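Local coordinates for protein hyaluronidase (Streptomyces koganeiensis, PDB 4UFQ) that probably cleaves hyaluronan as a hyaluronidase, built as an elongated, strand-rich trimer related to phage tail-fibre hyaluronidases, at residues 201-206 / 211-216. Residues are numbered along the deposited sequence; the frame is centred on the assembly and turned at random.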
loop_
_atom_site.group_PDB
_atom_site.type_symbol
_atom_site.label_atom_id
_atom_site.label_comp_id
_atom_site.label_asym_id
_atom_site.label_seq_id
_atom_site.Cartn_x
_atom_site.Cartn_y
_atom_site.Cartn_z
ATOM N N ALA B 201 30.768 -11.486 -18.265
ATOM C CA ALA B 201 31.269 -12.557 -17.387
ATOM C C ALA B 201 30.693 -12.392 -15.987
ATOM O O ALA B 201 30.258 -11.287 -15.617
ATOM C CB ALA B 201 32.777 -12.505 -17.339
ATOM N N LEU B 202 30.700 -13.468 -15.203
ATOM C CA LEU B 202 30.238 -13.450 -13.822
ATOM C C LEU B 202 31.453 -13.467 -12.893
ATOM O O LEU B 202 32.353 -14.319 -13.052
ATOM C CB LEU B 202 29.336 -14.670 -13.568
ATOM C CG LEU B 202 28.714 -14.734 -12.172
ATOM C CD1 LEU B 202 27.700 -13.613 -11.957
ATOM C CD2 LEU B 202 28.066 -16.124 -11.982
ATOM N N LEU B 203 31.499 -12.518 -11.951
ATOM C CA LEU B 203 32.637 -12.327 -11.051
ATOM C C LEU B 203 32.197 -12.308 -9.603
ATOM O O LEU B 203 31.062 -11.913 -9.311
ATOM C CB LEU B 203 33.363 -11.007 -11.357
ATOM C CG LEU B 203 34.301 -10.955 -12.572
ATOM C CD1 LEU B 203 33.561 -11.053 -13.870
ATOM C CD2 LEU B 203 35.166 -9.690 -12.564
ATOM N N TRP B 204 33.088 -12.685 -8.690
ATOM C CA TRP B 204 32.887 -12.536 -7.246
ATOM C C TRP B 204 34.075 -11.833 -6.642
ATOM O O TRP B 204 35.236 -12.219 -6.864
ATOM C CB TRP B 204 32.801 -13.900 -6.569
ATOM C CG TRP B 204 32.705 -13.964 -5.040
ATOM C CD1 TRP B 204 33.684 -14.360 -4.171
ATOM C CD2 TRP B 204 31.532 -13.743 -4.242
ATOM N NE1 TRP B 204 33.200 -14.382 -2.896
ATOM C CE2 TRP B 204 31.880 -14.005 -2.907
ATOM C CE3 TRP B 204 30.235 -13.324 -4.528
ATOM C CZ2 TRP B 204 30.964 -13.904 -1.866
ATOM C CZ3 TRP B 204 29.334 -13.217 -3.496
ATOM C CH2 TRP B 204 29.707 -13.476 -2.183
ATOM N N ARG B 205 33.790 -10.794 -5.865
ATOM C CA ARG B 205 34.747 -10.184 -4.961
ATOM C C ARG B 205 34.469 -10.696 -3.554
ATOM O O ARG B 205 33.373 -10.484 -3.033
ATOM C CB ARG B 205 34.656 -8.661 -5.010
ATOM C CG ARG B 205 35.397 -7.973 -3.853
ATOM C CD ARG B 205 35.341 -6.459 -3.926
ATOM N NE ARG B 205 36.406 -5.968 -4.779
ATOM C CZ ARG B 205 37.636 -5.675 -4.375
ATOM N NH1 ARG B 205 37.993 -5.802 -3.109
ATOM N NH2 ARG B 205 38.534 -5.260 -5.262
ATOM N N GLY B 206 35.422 -11.389 -2.952
ATOM C CA GLY B 206 35.269 -11.877 -1.595
ATOM C C GLY B 206 35.682 -10.880 -0.537
ATOM O O GLY B 206 36.293 -9.827 -0.814
ATOM N N VAL B 211 39.318 -11.239 -6.256
ATOM C CA VAL B 211 38.363 -11.113 -7.353
ATOM C C VAL B 211 38.558 -12.279 -8.312
ATOM O O VAL B 211 39.663 -12.485 -8.819
ATOM C CB VAL B 211 38.515 -9.755 -8.059
ATOM C CG1 VAL B 211 37.478 -9.619 -9.134
ATOM C CG2 VAL B 211 38.355 -8.614 -7.040
ATOM N N THR B 212 37.506 -13.052 -8.515
ATOM C CA THR B 212 37.522 -14.261 -9.341
ATOM C C THR B 212 36.511 -14.156 -10.465
ATOM O O THR B 212 35.362 -13.801 -10.227
ATOM C CB THR B 212 37.140 -15.466 -8.491
ATOM O OG1 THR B 212 38.070 -15.599 -7.414
ATOM C CG2 THR B 212 37.161 -16.762 -9.299
ATOM N N THR B 213 36.928 -14.436 -11.706
ATOM C CA THR B 213 35.986 -14.588 -12.817
ATOM C C THR B 213 35.487 -16.035 -12.794
ATOM O O THR B 213 36.247 -16.980 -13.093
ATOM C CB THR B 213 36.642 -14.236 -14.160
ATOM O OG1 THR B 213 37.125 -12.886 -14.136
ATOM C CG2 THR B 213 35.631 -14.346 -15.289
ATOM N N ILE B 214 34.233 -16.197 -12.395
ATOM C CA ILE B 214 33.621 -17.507 -12.252
ATOM C C ILE B 214 33.233 -18.126 -13.584
ATOM O O ILE B 214 33.425 -19.331 -13.777
ATOM C CB ILE B 214 32.365 -17.387 -11.360
ATOM C CG1 ILE B 214 32.789 -16.955 -9.957
ATOM C CG2 ILE B 214 31.579 -18.689 -11.345
ATOM C CD1 ILE B 214 31.607 -16.437 -9.137
ATOM N N ALA B 215 32.708 -17.320 -14.511
ATOM C CA ALA B 215 32.282 -17.865 -15.797
ATOM C C ALA B 215 32.394 -16.803 -16.853
ATOM O O ALA B 215 32.107 -15.644 -16.596
ATOM C CB ALA B 215 30.867 -18.381 -15.737
ATOM N N PRO B 216 32.766 -17.193 -18.076
ATOM C CA PRO B 216 32.992 -16.188 -19.127
ATOM C C PRO B 216 31.732 -15.689 -19.826
ATOM O O PRO B 216 30.662 -16.299 -19.766
ATOM C CB PRO B 216 33.872 -16.936 -20.133
ATOM C CG PRO B 216 33.505 -18.372 -19.959
ATOM C CD PRO B 216 33.184 -18.536 -18.494
#
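With CG1 of I214 swung beside its backbone N (chi1 -64°), CD1 reaches W204 CB at 3.8 Å; CG of W204, anti to its own backbone N (chi1 175°), carries the indole off toward the second subunit, where NE1 is hydrogen-bonded to G200 O of that chain. On the face opposite W204, L203 and T213 lie side by side and point the same way, the branch carbon CG of L203 3.8 Å from T213 OG1, while V211 places CG2 over one face of the R205 guanidinium, 3.8 Å from NH2. The pairing illustrates how a classic beta bulge adapts an antiparallel hairpin: strands 201-206 and 211-215 form regular pairs from R205 to L203, with W204 N bonded to T212 O (3.0 Å) and T212 N to W204 O, then I214 and A215 both face L202. The carbonyl O of L202 accepts two N-H groups, that of I214 at 2.7 Å with a bent geometry (137°) and that of A215 in a weak bond of 3.4 Å, and L202 N returns a bond to A215 O. At the bulge I214 points toward strand 201-206, and its side chain also meets I214 of both other subunits. Within the chain, strand 193-198 pairs with the other edge of 201-206.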